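PDB 1PQ4: periplasmic binding protein component of an ABC type zinc uptake transporter from Synechocystis sp., which binds zinc ions in the periplasm and probably hands them to the membrane components of an ABC-type zinc uptake transporter. Local coordinates for residues A2-S8 / L23-L29; P36-P41 / F62-W66; W135-V141 / P268-W273; L185-R191 / Y207-Q211. All blocks are in the same frame, centred on the assembly; numbering follows the deposited sequence.

Contact 1 of 4, residues A2-S8 / L23-L29; sequences AMDITVS and LVRVSVL
Strands 3-7 and 24-28 run parallel, their axes 4.6 Å apart at closest approach and inclined at 30°, in a right-handed beta-alpha-beta unit whose crossover is helix 10-20. Met3 pairs with Val24, and the register holds to Val7 with Val28. Odd-numbered residues of strand 3-7 bond to both neighbours of their partner: Ile5 N to Arg25 O (3.0 Å), Ser27 N to Ile5 O (2.9 Å). Arg25 is the most covered residue. Its long chain (t, t, m) lies along the face that carries Asp4 and Ser27, bringing NH1 to Asp4 OD1 at 3.5 Å, a long salt bridge, while Ala2 CB sits over one face of the guanidinium. On the sheet's other face beta-branched Ile5, Val7, Val24 and Val28, which suit extended backbone, pack together: Ile5 CD1 touches Val24 CG1 at 3.3 Å, and Val7 CG2 meets Val28 CG2 at 3.7 Å. Strand 24-28 edges the four-stranded sheet; strand 3-7 pairs next with strand 54-57, Val26 packs on helix 10-20, and Ile5 reaches helix 138-155.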
loop_
_atom_site.group_PDB
_atom_site.type_symbol
_atom_site.label_atom_id
_atom_site.label_comp_id
_atom_site.label_asym_id
_atom_site.label_seq_id
_atom_site.Cartn_x
_atom_site.Cartn_y
_atom_site.Cartn_z
ATOM N N ALA A 2 18.145 4.201 19.936
ATOM C CA ALA A 2 17.228 3.607 18.958
ATOM C C ALA A 2 17.919 3.028 17.709
ATOM O O ALA A 2 18.954 3.516 17.271
ATOM C CB ALA A 2 16.184 4.628 18.519
ATOM N N MET A 3 17.305 2.006 17.116
ATOM C CA MET A 3 17.837 1.415 15.910
ATOM C C MET A 3 17.365 2.257 14.700
ATOM O O MET A 3 16.190 2.572 14.584
ATOM C CB MET A 3 17.273 0.015 15.790
ATOM C CG MET A 3 17.743 -0.892 14.710
ATOM S SD MET A 3 17.653 -2.614 15.432
ATOM C CE MET A 3 18.858 -2.416 16.682
ATOM N N ASP A 4 18.286 2.614 13.813
ATOM C CA ASP A 4 17.941 3.342 12.585
ATOM C C ASP A 4 17.493 2.333 11.554
ATOM O O ASP A 4 18.250 1.436 11.183
ATOM C CB ASP A 4 19.149 4.079 12.033
ATOM C CG ASP A 4 19.416 5.355 12.788
ATOM O OD1 ASP A 4 18.490 6.176 12.839
ATOM O OD2 ASP A 4 20.514 5.526 13.335
ATOM N N ILE A 5 16.273 2.524 11.063
ATOM C CA ILE A 5 15.664 1.615 10.098
ATOM C C ILE A 5 15.079 2.442 8.990
ATOM O O ILE A 5 14.465 3.483 9.233
ATOM C CB ILE A 5 14.502 0.801 10.777
ATOM C CG1 ILE A 5 15.088 -0.010 11.938
ATOM C CG2 ILE A 5 13.787 -0.150 9.765
ATOM C CD1 ILE A 5 14.070 -0.737 12.814
ATOM N N THR A 6 15.275 1.979 7.771
ATOM C CA THR A 6 14.732 2.657 6.625
ATOM C C THR A 6 13.692 1.754 6.023
ATOM O O THR A 6 13.837 0.492 5.951
ATOM C CB THR A 6 15.855 2.976 5.589
ATOM O OG1 THR A 6 16.775 3.917 6.162
ATOM C CG2 THR A 6 15.260 3.617 4.355
ATOM N N VAL A 7 12.595 2.366 5.594
ATOM C CA VAL A 7 11.573 1.576 4.934
ATOM C C VAL A 7 11.320 2.193 3.555
ATOM O O VAL A 7 11.709 3.333 3.303
ATOM C CB VAL A 7 10.248 1.553 5.727
ATOM C CG1 VAL A 7 10.514 1.006 7.153
ATOM C CG2 VAL A 7 9.662 2.976 5.776
ATOM N N SER A 8 10.667 1.442 2.686
ATOM C CA SER A 8 10.400 1.933 1.339
ATOM C C SER A 8 9.317 2.996 1.232
ATOM O O SER A 8 9.536 4.030 0.627
ATOM C CB SER A 8 10.024 0.769 0.422
ATOM O OG SER A 8 11.151 -0.063 0.176
ATOM N N LEU A 23 11.979 2.353 20.283
ATOM C CA LEU A 23 13.181 1.554 20.040
ATOM C C LEU A 23 13.729 1.679 18.621
ATOM O O LEU A 23 14.799 1.165 18.337
ATOM C CB LEU A 23 12.884 0.077 20.300
ATOM C CG LEU A 23 12.389 -0.098 21.748
ATOM C CD1 LEU A 23 11.894 -1.517 21.958
ATOM C CD2 LEU A 23 13.567 0.209 22.694
ATOM N N VAL A 24 12.967 2.299 17.722
ATOM C CA VAL A 24 13.419 2.457 16.342
ATOM C C VAL A 24 13.240 3.933 15.916
ATOM O O VAL A 24 12.459 4.677 16.492
ATOM C CB VAL A 24 12.610 1.543 15.334
ATOM C CG1 VAL A 24 12.783 0.006 15.711
ATOM C CG2 VAL A 24 11.127 1.890 15.340
ATOM N N ARG A 25 13.997 4.337 14.912
ATOM C CA ARG A 25 13.916 5.691 14.381
ATOM C C ARG A 25 13.797 5.403 12.893
ATOM O O ARG A 25 14.687 4.804 12.281
ATOM C CB ARG A 25 15.191 6.445 14.687
ATOM C CG ARG A 25 15.287 7.804 14.032
ATOM C CD ARG A 25 16.608 8.406 14.506
ATOM N NE ARG A 25 16.633 8.409 15.959
ATOM C CZ ARG A 25 17.576 7.846 16.709
ATOM N NH1 ARG A 25 18.609 7.208 16.160
ATOM N NH2 ARG A 25 17.470 7.943 18.021
ATOM N N VAL A 26 12.667 5.784 12.333
ATOM C CA VAL A 26 12.351 5.438 10.957
ATOM C C VAL A 26 12.603 6.491 9.917
ATOM O O VAL A 26 12.196 7.653 10.092
ATOM C CB VAL A 26 10.854 5.062 10.851
ATOM C CG1 VAL A 26 10.517 4.672 9.401
ATOM C CG2 VAL A 26 10.519 3.939 11.825
ATOM N N SER A 27 13.230 6.068 8.823
ATOM C CA SER A 27 13.466 6.954 7.668
ATOM C C SER A 27 12.656 6.317 6.529
ATOM O O SER A 27 12.427 5.105 6.541
ATOM C CB SER A 27 14.947 7.006 7.276
ATOM O OG SER A 27 15.696 7.789 8.205
ATOM N N VAL A 28 12.227 7.117 5.554
ATOM C CA VAL A 28 11.413 6.592 4.439
ATOM C C VAL A 28 12.032 7.005 3.101
ATOM O O VAL A 28 12.406 8.155 2.907
ATOM C CB VAL A 28 9.971 7.141 4.520
ATOM C CG1 VAL A 28 9.102 6.635 3.317
ATOM C CG2 VAL A 28 9.345 6.677 5.874
ATOM N N LEU A 29 12.109 6.053 2.170
ATOM C CA LEU A 29 12.735 6.300 0.876
ATOM C C LEU A 29 11.853 7.053 -0.120
ATOM O O LEU A 29 12.294 8.042 -0.726
ATOM C CB LEU A 29 13.131 4.966 0.246
ATOM C CG LEU A 29 14.299 4.940 -0.755
ATOM C CD1 LEU A 29 14.160 3.667 -1.647
ATOM C CD2 LEU A 29 14.254 6.142 -1.632
#

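Contact 2 of 4, residues P36-P41 / F62-W66; sequences PHTYEP and FEQPW. With ZN (zinc ion), chain C.
Two irregular loops that follow strands of the parallel sheet interlock at the zinc site of this solute-binding protein. The CA atoms of His37 and Phe62 lie 7.5 Å apart, those of Glu40 and Trp66 7.1 Å. Aromatic knobs Phe62 and Trp66 rise from segment 62-66 into hollows of segment 36-41. Trp66 (chi1 -33°, between wells) slots its indole edge-on toward the Tyr39 carbonyl, with one face under the Pro41 ring. Its NE1 donates to Tyr39 O at 2.7 Å, giving the buried indole a polar partner, and Pro41 CD lies 3.7 Å from the centroid of its five-membered ring, a CH-pi contact that suits proline's polarised CD hydrogens. Phe62 (chi1 t) fills the second hollow: its CZ is 3.5 Å from Pro36 CB, and its edge points at the face of His37, an offset edge-to-face pair, centroids 5.8 Å apart, planes at 81°. His37, with His133 and His197, binds the metal: His37 NE2 lies 1.9 Å from ZN, and the oxygen of water 1 lies 2.3 Å from ZN.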
loop_
_atom_site.group_PDB
_atom_site.type_symbol
_atom_site.label_atom_id
_atom_site.label_comp_id
_atom_site.label_asym_id
_atom_site.label_seq_id
_atom_site.Cartn_x
_atom_site.Cartn_y
_atom_site.Cartn_z
ATOM N N PRO A 36 5.632 5.252 -6.542
ATOM C CA PRO A 36 6.711 4.379 -6.082
ATOM C C PRO A 36 7.257 3.468 -7.165
ATOM O O PRO A 36 8.418 3.082 -7.131
ATOM C CB PRO A 36 6.058 3.584 -4.933
ATOM C CG PRO A 36 4.643 3.461 -5.378
ATOM C CD PRO A 36 4.329 4.818 -5.984
ATOM N N HIS A 37 6.415 3.125 -8.128
ATOM C CA HIS A 37 6.844 2.259 -9.207
ATOM C C HIS A 37 7.893 2.835 -10.175
ATOM O O HIS A 37 8.518 2.090 -10.909
ATOM C CB HIS A 37 5.627 1.812 -10.000
ATOM C CG HIS A 37 4.559 1.191 -9.150
ATOM N ND1 HIS A 37 4.645 -0.093 -8.665
ATOM C CD2 HIS A 37 3.379 1.687 -8.703
ATOM C CE1 HIS A 37 3.561 -0.369 -7.955
ATOM N NE2 HIS A 37 2.776 0.696 -7.964
ATOM N N THR A 38 8.051 4.142 -10.212
ATOM C CA THR A 38 9.030 4.735 -11.101
ATOM C C THR A 38 10.006 5.588 -10.295
ATOM O O THR A 38 10.799 6.328 -10.861
ATOM C CB THR A 38 8.366 5.636 -12.175
ATOM O OG1 THR A 38 7.649 6.701 -11.541
ATOM C CG2 THR A 38 7.427 4.832 -13.042
ATOM N N TYR A 39 9.953 5.487 -8.969
ATOM C CA TYR A 39 10.854 6.272 -8.139
ATOM C C TYR A 39 12.308 5.807 -8.229
ATOM O O TYR A 39 12.599 4.612 -8.305
ATOM C CB TYR A 39 10.455 6.183 -6.669
ATOM C CG TYR A 39 11.231 7.134 -5.794
ATOM C CD1 TYR A 39 11.030 8.506 -5.900
ATOM C CD2 TYR A 39 12.173 6.672 -4.891
ATOM C CE1 TYR A 39 11.752 9.398 -5.120
ATOM C CE2 TYR A 39 12.909 7.558 -4.106
ATOM C CZ TYR A 39 12.685 8.914 -4.228
ATOM O OH TYR A 39 13.386 9.800 -3.456
ATOM N N GLU A 40 13.227 6.757 -8.220
ATOM C CA GLU A 40 14.629 6.384 -8.205
ATOM C C GLU A 40 15.227 7.124 -7.009
ATOM O O GLU A 40 15.098 8.343 -6.889
ATOM C CB GLU A 40 15.348 6.750 -9.505
ATOM C CG GLU A 40 16.578 5.848 -9.673
ATOM C CD GLU A 40 17.264 5.963 -11.022
ATOM O OE1 GLU A 40 17.720 7.084 -11.373
ATOM O OE2 GLU A 40 17.353 4.922 -11.725
ATOM N N PRO A 41 15.865 6.391 -6.089
ATOM C CA PRO A 41 16.431 7.080 -4.931
ATOM C C PRO A 41 17.440 8.181 -5.260
ATOM O O PRO A 41 18.223 8.067 -6.188
ATOM C CB PRO A 41 17.022 5.951 -4.065
ATOM C CG PRO A 41 16.936 4.727 -4.856
ATOM C CD PRO A 41 15.899 4.932 -5.948
ATOM N N PHE A 62 8.797 -5.372 -5.420
ATOM C CA PHE A 62 8.542 -3.914 -5.340
ATOM C C PHE A 62 9.814 -3.053 -5.447
ATOM O O PHE A 62 9.822 -2.018 -6.106
ATOM C CB PHE A 62 7.855 -3.598 -4.018
ATOM C CG PHE A 62 7.376 -2.187 -3.920
ATOM C CD1 PHE A 62 6.310 -1.761 -4.701
ATOM C CD2 PHE A 62 7.913 -1.324 -2.997
ATOM C CE1 PHE A 62 5.757 -0.477 -4.541
ATOM C CE2 PHE A 62 7.374 -0.027 -2.827
ATOM C CZ PHE A 62 6.290 0.384 -3.596
ATOM N N GLU A 63 10.872 -3.481 -4.774
ATOM C CA GLU A 63 12.145 -2.762 -4.722
ATOM C C GLU A 63 13.198 -3.221 -5.749
ATOM O O GLU A 63 14.325 -2.714 -5.747
ATOM C CB GLU A 63 12.762 -2.918 -3.335
ATOM C CG GLU A 63 12.041 -2.168 -2.177
ATOM C CD GLU A 63 10.984 -2.988 -1.470
ATOM O OE1 GLU A 63 10.805 -4.178 -1.811
ATOM O OE2 GLU A 63 10.330 -2.445 -0.540
ATOM N N GLN A 64 12.832 -4.177 -6.601
ATOM C CA GLN A 64 13.759 -4.748 -7.599
ATOM C C GLN A 64 14.653 -3.694 -8.273
ATOM O O GLN A 64 15.855 -3.887 -8.398
ATOM C CB GLN A 64 12.970 -5.549 -8.691
ATOM N N PRO A 65 14.071 -2.570 -8.704
ATOM C CA PRO A 65 14.818 -1.489 -9.365
ATOM C C PRO A 65 15.944 -0.819 -8.545
ATOM O O PRO A 65 16.896 -0.301 -9.106
ATOM C CB PRO A 65 13.734 -0.471 -9.696
ATOM C CG PRO A 65 12.475 -1.276 -9.705
ATOM C CD PRO A 65 12.649 -2.221 -8.591
ATOM N N TRP A 66 15.818 -0.814 -7.230
ATOM C CA TRP A 66 16.789 -0.142 -6.381
ATOM C C TRP A 66 17.598 -1.112 -5.582
ATOM O O TRP A 66 18.516 -0.689 -4.867
ATOM C CB TRP A 66 16.097 0.741 -5.326
ATOM C CG TRP A 66 14.836 1.354 -5.739
ATOM C CD1 TRP A 66 14.580 1.986 -6.928
ATOM C CD2 TRP A 66 13.624 1.417 -4.975
ATOM N NE1 TRP A 66 13.277 2.432 -6.949
ATOM C CE2 TRP A 66 12.670 2.100 -5.765
ATOM C CE3 TRP A 66 13.252 0.967 -3.697
ATOM C CZ2 TRP A 66 11.361 2.348 -5.319
ATOM C CZ3 TRP A 66 11.953 1.216 -3.253
ATOM C CH2 TRP A 66 11.025 1.903 -4.064
HETATM ZN ZN ZN C . 1.061 0.961 -7.102
HETATM O O HOH W 1 0.960 2.308 -5.266
#

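Contact 3 of 4, residues W135-V141 / P268-W273; sequences WLSPTLV and PLAADW
This is a buried packing contact at the middle of the chain, beside the metal site, where the segment leading into helix 138-155 meets the loop before helix 273-288. Two tryptophans join the segments by indole-to-carbonyl hydrogen bonds: Trp135 NE1 to Pro268 O at 2.8 Å, and Trp273 NE1 to Trp135 O at 2.7 Å. A large apolar ring with one NH suits such a place, filling volume while satisfying a backbone carbonyl. Trp135 (chi1 p, chi2 88°) brings CZ2 to 3.8 Å from Leu269 CD2, and Leu136 CD1 lies 3.8 Å from Pro268 CB. Trp273 (chi1 t, chi2 86°) brings CZ2 to 3.8 Å from Val141 CG2 and CH2 to 4.1 Å from Pro138 CA. Ser137 N-caps helix 138-155, its OG accepting from Leu140 N at 3.2 Å and also bonding Asp206, though the position of OG is less certain; Pro138 suits the first turn, which needs no NH. Trp273 packs on helix 160-185 and edge-to-face on Phe15 of helix 10-20, while Pro138 lies against helix 201-206.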
loop_
_atom_site.group_PDB
_atom_site.type_symbol
_atom_site.label_atom_id
_atom_site.label_comp_id
_atom_site.label_asym_id
_atom_site.label_seq_id
_atom_site.Cartn_x
_atom_site.Cartn_y
_atom_site.Cartn_z
ATOM N N TRP A 135 0.344 -3.991 1.233
ATOM C CA TRP A 135 0.258 -3.189 2.456
ATOM C C TRP A 135 -1.114 -2.586 2.692
ATOM O O TRP A 135 -1.322 -1.890 3.702
ATOM C CB TRP A 135 1.336 -2.075 2.457
ATOM C CG TRP A 135 1.074 -0.999 1.391
ATOM C CD1 TRP A 135 0.308 0.134 1.511
ATOM C CD2 TRP A 135 1.619 -0.985 0.074
ATOM N NE1 TRP A 135 0.358 0.866 0.333
ATOM C CE2 TRP A 135 1.158 0.201 -0.563
ATOM C CE3 TRP A 135 2.470 -1.862 -0.630
ATOM C CZ2 TRP A 135 1.524 0.537 -1.876
ATOM C CZ3 TRP A 135 2.835 -1.534 -1.933
ATOM C CH2 TRP A 135 2.367 -0.339 -2.541
ATOM N N LEU A 136 -2.035 -2.843 1.760
ATOM C CA LEU A 136 -3.374 -2.278 1.908
ATOM C C LEU A 136 -4.392 -3.319 2.341
ATOM O O LEU A 136 -5.593 -3.087 2.282
ATOM C CB LEU A 136 -3.797 -1.581 0.595
ATOM C CG LEU A 136 -2.897 -0.344 0.353
ATOM C CD1 LEU A 136 -3.042 0.091 -1.107
ATOM C CD2 LEU A 136 -3.227 0.799 1.307
ATOM N N SER A 137 -3.904 -4.499 2.740
ATOM C CA SER A 137 -4.777 -5.573 3.245
ATOM C C SER A 137 -4.489 -5.756 4.735
ATOM O O SER A 137 -3.383 -6.209 5.100
ATOM C CB SER A 137 -4.457 -6.891 2.530
ATOM O OG SER A 137 -5.098 -7.970 3.199
ATOM N N PRO A 138 -5.444 -5.418 5.634
ATOM C CA PRO A 138 -5.145 -5.616 7.079
ATOM C C PRO A 138 -4.738 -7.088 7.371
ATOM O O PRO A 138 -3.897 -7.350 8.222
ATOM C CB PRO A 138 -6.484 -5.316 7.789
ATOM C CG PRO A 138 -7.115 -4.249 6.869
ATOM C CD PRO A 138 -6.771 -4.805 5.433
ATOM N N THR A 139 -5.356 -8.006 6.656
ATOM C CA THR A 139 -5.080 -9.443 6.850
ATOM C C THR A 139 -3.617 -9.749 6.527
ATOM O O THR A 139 -2.922 -10.384 7.308
ATOM C CB THR A 139 -6.070 -10.244 5.967
ATOM O OG1 THR A 139 -7.363 -10.089 6.557
ATOM C CG2 THR A 139 -5.757 -11.754 5.917
ATOM N N LEU A 140 -3.147 -9.258 5.391
ATOM C CA LEU A 140 -1.766 -9.498 5.003
ATOM C C LEU A 140 -0.818 -8.657 5.845
ATOM O O LEU A 140 0.332 -9.034 6.064
ATOM C CB LEU A 140 -1.605 -9.207 3.505
ATOM C CG LEU A 140 -2.229 -10.204 2.547
ATOM C CD1 LEU A 140 -3.703 -10.289 2.783
ATOM C CD2 LEU A 140 -1.973 -9.714 1.084
ATOM N N VAL A 141 -1.285 -7.527 6.376
ATOM C CA VAL A 141 -0.363 -6.761 7.203
ATOM C C VAL A 141 -0.068 -7.491 8.503
ATOM O O VAL A 141 0.966 -7.261 9.110
ATOM C CB VAL A 141 -0.907 -5.289 7.443
ATOM C CG1 VAL A 141 -0.099 -4.542 8.525
ATOM C CG2 VAL A 141 -0.721 -4.520 6.089
ATOM N N PRO A 268 -3.058 5.537 -1.755
ATOM C CA PRO A 268 -2.495 4.238 -1.320
ATOM C C PRO A 268 -1.223 4.378 -0.463
ATOM O O PRO A 268 -0.813 3.416 0.194
ATOM C CB PRO A 268 -2.239 3.515 -2.644
ATOM C CG PRO A 268 -1.841 4.653 -3.558
ATOM C CD PRO A 268 -2.920 5.729 -3.210
ATOM N N LEU A 269 -0.612 5.576 -0.434
ATOM C CA LEU A 269 0.637 5.779 0.311
ATOM C C LEU A 269 0.513 6.620 1.569
ATOM O O LEU A 269 1.521 7.088 2.112
ATOM C CB LEU A 269 1.747 6.424 -0.568
ATOM C CG LEU A 269 2.101 5.683 -1.860
ATOM C CD1 LEU A 269 3.344 6.360 -2.528
ATOM C CD2 LEU A 269 2.423 4.216 -1.526
ATOM N N ALA A 270 -0.705 6.803 2.049
ATOM C CA ALA A 270 -0.911 7.585 3.276
ATOM C C ALA A 270 -0.138 6.984 4.462
ATOM O O ALA A 270 -0.178 5.768 4.666
ATOM C CB ALA A 270 -2.418 7.628 3.623
ATOM N N ALA A 271 0.519 7.831 5.256
ATOM C CA ALA A 271 1.265 7.357 6.413
ATOM C C ALA A 271 0.315 7.070 7.585
ATOM O O ALA A 271 0.623 6.254 8.434
ATOM C CB ALA A 271 2.325 8.390 6.843
ATOM N N ASP A 272 -0.841 7.737 7.615
ATOM C CA ASP A 272 -1.832 7.591 8.725
ATOM C C ASP A 272 -2.659 6.447 8.216
ATOM O O ASP A 272 -3.842 6.572 7.920
ATOM C CB ASP A 272 -2.623 8.925 8.815
ATOM C CG ASP A 272 -3.523 9.017 10.043
ATOM O OD1 ASP A 272 -3.210 8.423 11.090
ATOM O OD2 ASP A 272 -4.556 9.723 9.967
ATOM N N TRP A 273 -1.995 5.283 8.135
ATOM C CA TRP A 273 -2.548 4.089 7.495
ATOM C C TRP A 273 -3.902 3.584 7.912
ATOM O O TRP A 273 -4.717 3.256 7.066
ATOM C CB TRP A 273 -1.493 2.922 7.573
ATOM C CG TRP A 273 -1.869 1.676 6.886
ATOM C CD1 TRP A 273 -1.685 1.351 5.561
ATOM C CD2 TRP A 273 -2.482 0.542 7.504
ATOM N NE1 TRP A 273 -2.169 0.038 5.328
ATOM C CE2 TRP A 273 -2.648 -0.458 6.512
ATOM C CE3 TRP A 273 -2.900 0.270 8.815
ATOM C CZ2 TRP A 273 -3.209 -1.694 6.791
ATOM C CZ3 TRP A 273 -3.464 -0.988 9.085
ATOM C CH2 TRP A 273 -3.610 -1.940 8.081
#

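Contact 4 of 4, residues L185-R191 / Y207-Q211; sequences LQPLPQR and YNLVQ
A type I beta turn from Leu185 to Leu188 follows helix 160-185, and a Schellman motif ends helix 201-206, so two helix ends are joined here just before the parallel strands 192-195 and 210-213. Asn208 is the C-prime residue of that motif, with phi/psi 54/51; asparagine tolerates this left-handed conformation better than most residues. Leu209 then becomes extended, and its CA lies 4.7 Å from that of Arg191, where Val210 N donates to Arg191 O at 2.8 Å, beginning the pairing that continues as the strands run on. Arg191 ties the loop together: its side chain, modelled with chi1 to chi3 between wells, curls back so that the guanidinium meets several carbonyls. NH1 donates to Asn208 O at 3.0 Å, although the placing of that oxygen is less certain, and NE donates to Leu188 O at 3.1 Å. Five guanidinium hydrogens let arginine gather several carbonyls of the turn and of the helix end. Beneath lies an apolar layer: Leu185 CG is 4.0 Å from Leu209 CD1, and Leu185 CD2 touches Tyr207 CG at 3.7 Å. The Tyr207 hydroxyl leads away to Asn178, while Leu185 also packs on Ala281 of helix 273-288. Within the first segment, Arg191 NH2 reaches Leu185 O at 2.6 Å and Leu188 O at 2.9 Å.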
loop_
_atom_site.group_PDB
_atom_site.type_symbol
_atom_site.label_atom_id
_atom_site.label_comp_id
_atom_site.label_asym_id
_atom_site.label_seq_id
_atom_site.Cartn_x
_atom_site.Cartn_y
_atom_site.Cartn_z
ATOM N N LEU A 185 -18.259 -2.172 4.446
ATOM C CA LEU A 185 -18.423 -2.649 3.074
ATOM C C LEU A 185 -19.358 -3.815 2.796
ATOM O O LEU A 185 -19.781 -3.993 1.663
ATOM C CB LEU A 185 -17.035 -3.036 2.505
ATOM C CG LEU A 185 -15.986 -2.123 1.859
ATOM C CD1 LEU A 185 -16.448 -0.716 1.772
ATOM C CD2 LEU A 185 -14.639 -2.266 2.559
ATOM N N GLN A 186 -19.693 -4.633 3.780
ATOM C CA GLN A 186 -20.533 -5.774 3.409
ATOM C C GLN A 186 -21.936 -5.523 2.839
ATOM O O GLN A 186 -22.363 -6.263 1.957
ATOM C CB GLN A 186 -20.624 -6.794 4.551
ATOM C CG GLN A 186 -19.284 -7.520 4.854
ATOM C CD GLN A 186 -18.392 -7.797 3.611
ATOM O OE1 GLN A 186 -17.806 -6.873 3.022
ATOM N NE2 GLN A 186 -18.286 -9.073 3.226
ATOM N N PRO A 187 -22.627 -4.439 3.258
ATOM C CA PRO A 187 -23.977 -4.213 2.725
ATOM C C PRO A 187 -24.121 -3.591 1.334
ATOM O O PRO A 187 -25.210 -3.512 0.817
ATOM C CB PRO A 187 -24.626 -3.359 3.821
ATOM C CG PRO A 187 -23.487 -2.463 4.247
ATOM C CD PRO A 187 -22.284 -3.422 4.274
ATOM N N LEU A 188 -23.036 -3.155 0.722
ATOM C CA LEU A 188 -23.142 -2.555 -0.602
ATOM C C LEU A 188 -23.683 -3.492 -1.661
ATOM O O LEU A 188 -23.226 -4.608 -1.798
ATOM C CB LEU A 188 -21.780 -2.057 -1.040
ATOM C CG LEU A 188 -21.062 -1.211 0.030
ATOM C CD1 LEU A 188 -19.763 -0.685 -0.568
ATOM C CD2 LEU A 188 -21.962 -0.053 0.496
ATOM N N PRO A 189 -24.692 -3.054 -2.429
ATOM C CA PRO A 189 -25.228 -3.931 -3.482
ATOM C C PRO A 189 -24.285 -3.819 -4.666
ATOM O O PRO A 189 -24.168 -4.747 -5.439
ATOM C CB PRO A 189 -26.593 -3.302 -3.832
ATOM C CG PRO A 189 -26.895 -2.383 -2.673
ATOM C CD PRO A 189 -25.530 -1.852 -2.265
ATOM N N GLN A 190 -23.645 -2.659 -4.815
ATOM C CA GLN A 190 -22.712 -2.398 -5.906
ATOM C C GLN A 190 -21.323 -2.706 -5.339
ATOM O O GLN A 190 -20.847 -2.077 -4.378
ATOM C CB GLN A 190 -22.809 -0.929 -6.372
ATOM C CG GLN A 190 -21.768 -0.493 -7.442
ATOM C CD GLN A 190 -21.754 -1.405 -8.665
ATOM O OE1 GLN A 190 -20.960 -2.339 -8.752
ATOM N NE2 GLN A 190 -22.649 -1.139 -9.615
ATOM N N ARG A 191 -20.675 -3.690 -5.927
ATOM C CA ARG A 191 -19.367 -4.098 -5.414
ATOM C C ARG A 191 -18.203 -3.557 -6.231
ATOM O O ARG A 191 -17.041 -3.686 -5.860
ATOM C CB ARG A 191 -19.293 -5.621 -5.447
ATOM C CG ARG A 191 -18.895 -6.215 -4.175
ATOM C CD ARG A 191 -20.070 -6.880 -3.540
ATOM N NE ARG A 191 -20.638 -6.128 -2.449
ATOM C CZ ARG A 191 -20.062 -5.880 -1.275
ATOM N NH1 ARG A 191 -18.838 -6.288 -0.956
ATOM N NH2 ARG A 191 -20.780 -5.264 -0.368
ATOM N N TYR A 207 -12.463 -7.710 1.006
ATOM C CA TYR A 207 -13.822 -7.258 1.215
ATOM C C TYR A 207 -14.767 -7.510 0.073
ATOM O O TYR A 207 -15.799 -6.862 -0.027
ATOM C CB TYR A 207 -13.786 -5.771 1.595
ATOM C CG TYR A 207 -12.900 -5.561 2.794
ATOM C CD1 TYR A 207 -13.210 -6.165 3.997
ATOM C CD2 TYR A 207 -11.691 -4.858 2.706
ATOM C CE1 TYR A 207 -12.346 -6.089 5.097
ATOM C CE2 TYR A 207 -10.820 -4.784 3.798
ATOM C CZ TYR A 207 -11.161 -5.409 4.991
ATOM O OH TYR A 207 -10.293 -5.404 6.063
ATOM N N ASN A 208 -14.413 -8.427 -0.807
ATOM C CA ASN A 208 -15.303 -8.797 -1.900
ATOM C C ASN A 208 -15.784 -7.632 -2.758
ATOM O O ASN A 208 -16.979 -7.462 -2.993
ATOM C CB ASN A 208 -16.505 -9.539 -1.339
ATOM C CG ASN A 208 -16.087 -10.768 -0.536
ATOM O OD1 ASN A 208 -16.465 -10.924 0.633
ATOM N ND2 ASN A 208 -15.288 -11.640 -1.159
ATOM N N LEU A 209 -14.833 -6.829 -3.209
ATOM C CA LEU A 209 -15.115 -5.696 -4.079
ATOM C C LEU A 209 -14.449 -6.065 -5.379
ATOM O O LEU A 209 -13.643 -7.006 -5.433
ATOM C CB LEU A 209 -14.476 -4.421 -3.527
ATOM C CG LEU A 209 -14.961 -4.009 -2.126
ATOM C CD1 LEU A 209 -14.245 -2.742 -1.680
ATOM C CD2 LEU A 209 -16.462 -3.763 -2.144
ATOM N N VAL A 210 -14.799 -5.334 -6.433
ATOM C CA VAL A 210 -14.227 -5.550 -7.743
ATOM C C VAL A 210 -13.590 -4.234 -8.125
ATOM O O VAL A 210 -14.267 -3.227 -8.262
ATOM C CB VAL A 210 -15.309 -5.922 -8.776
ATOM C CG1 VAL A 210 -14.703 -5.945 -10.164
ATOM C CG2 VAL A 210 -15.892 -7.334 -8.442
ATOM N N GLN A 211 -12.282 -4.235 -8.277
ATOM C CA GLN A 211 -11.590 -3.008 -8.623
ATOM C C GLN A 211 -11.535 -2.949 -10.134
ATOM O O GLN A 211 -11.121 -3.909 -10.747
ATOM C CB GLN A 211 -10.170 -3.076 -8.051
ATOM C CG GLN A 211 -9.194 -2.164 -8.698
ATOM C CD GLN A 211 -7.755 -2.388 -8.212
ATOM O OE1 GLN A 211 -7.139 -3.452 -8.440
ATOM N NE2 GLN A 211 -7.222 -1.394 -7.560
#

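Overall arrangement
Contact 3 is the buried centre; contacts 1, 2 and 4 are only partly buried, with 1 and 4 on opposite sides of the chain's centre, about 36 Å apart between centres. Contacts 1 and 2 share one sheet: contact 1 pairs strands 3-7 and 24-28, contact 2 joins loops after strands 24-28 and 54-57. Contacts 3 and 4 lie at helix ends, of 138-155 and 273-288, and of 160-185 and 201-206. Backbone pairing dominates contact 1 and a carbonyl-gathering arginine contact 4; indole-carbonyl bonds recur in contact 2, which supplies the zinc ligand His37, and contact 3, beside the site. Ser8-Glu63, Phe62-Trp135 and Pro138-Tyr207 touches link the four in order.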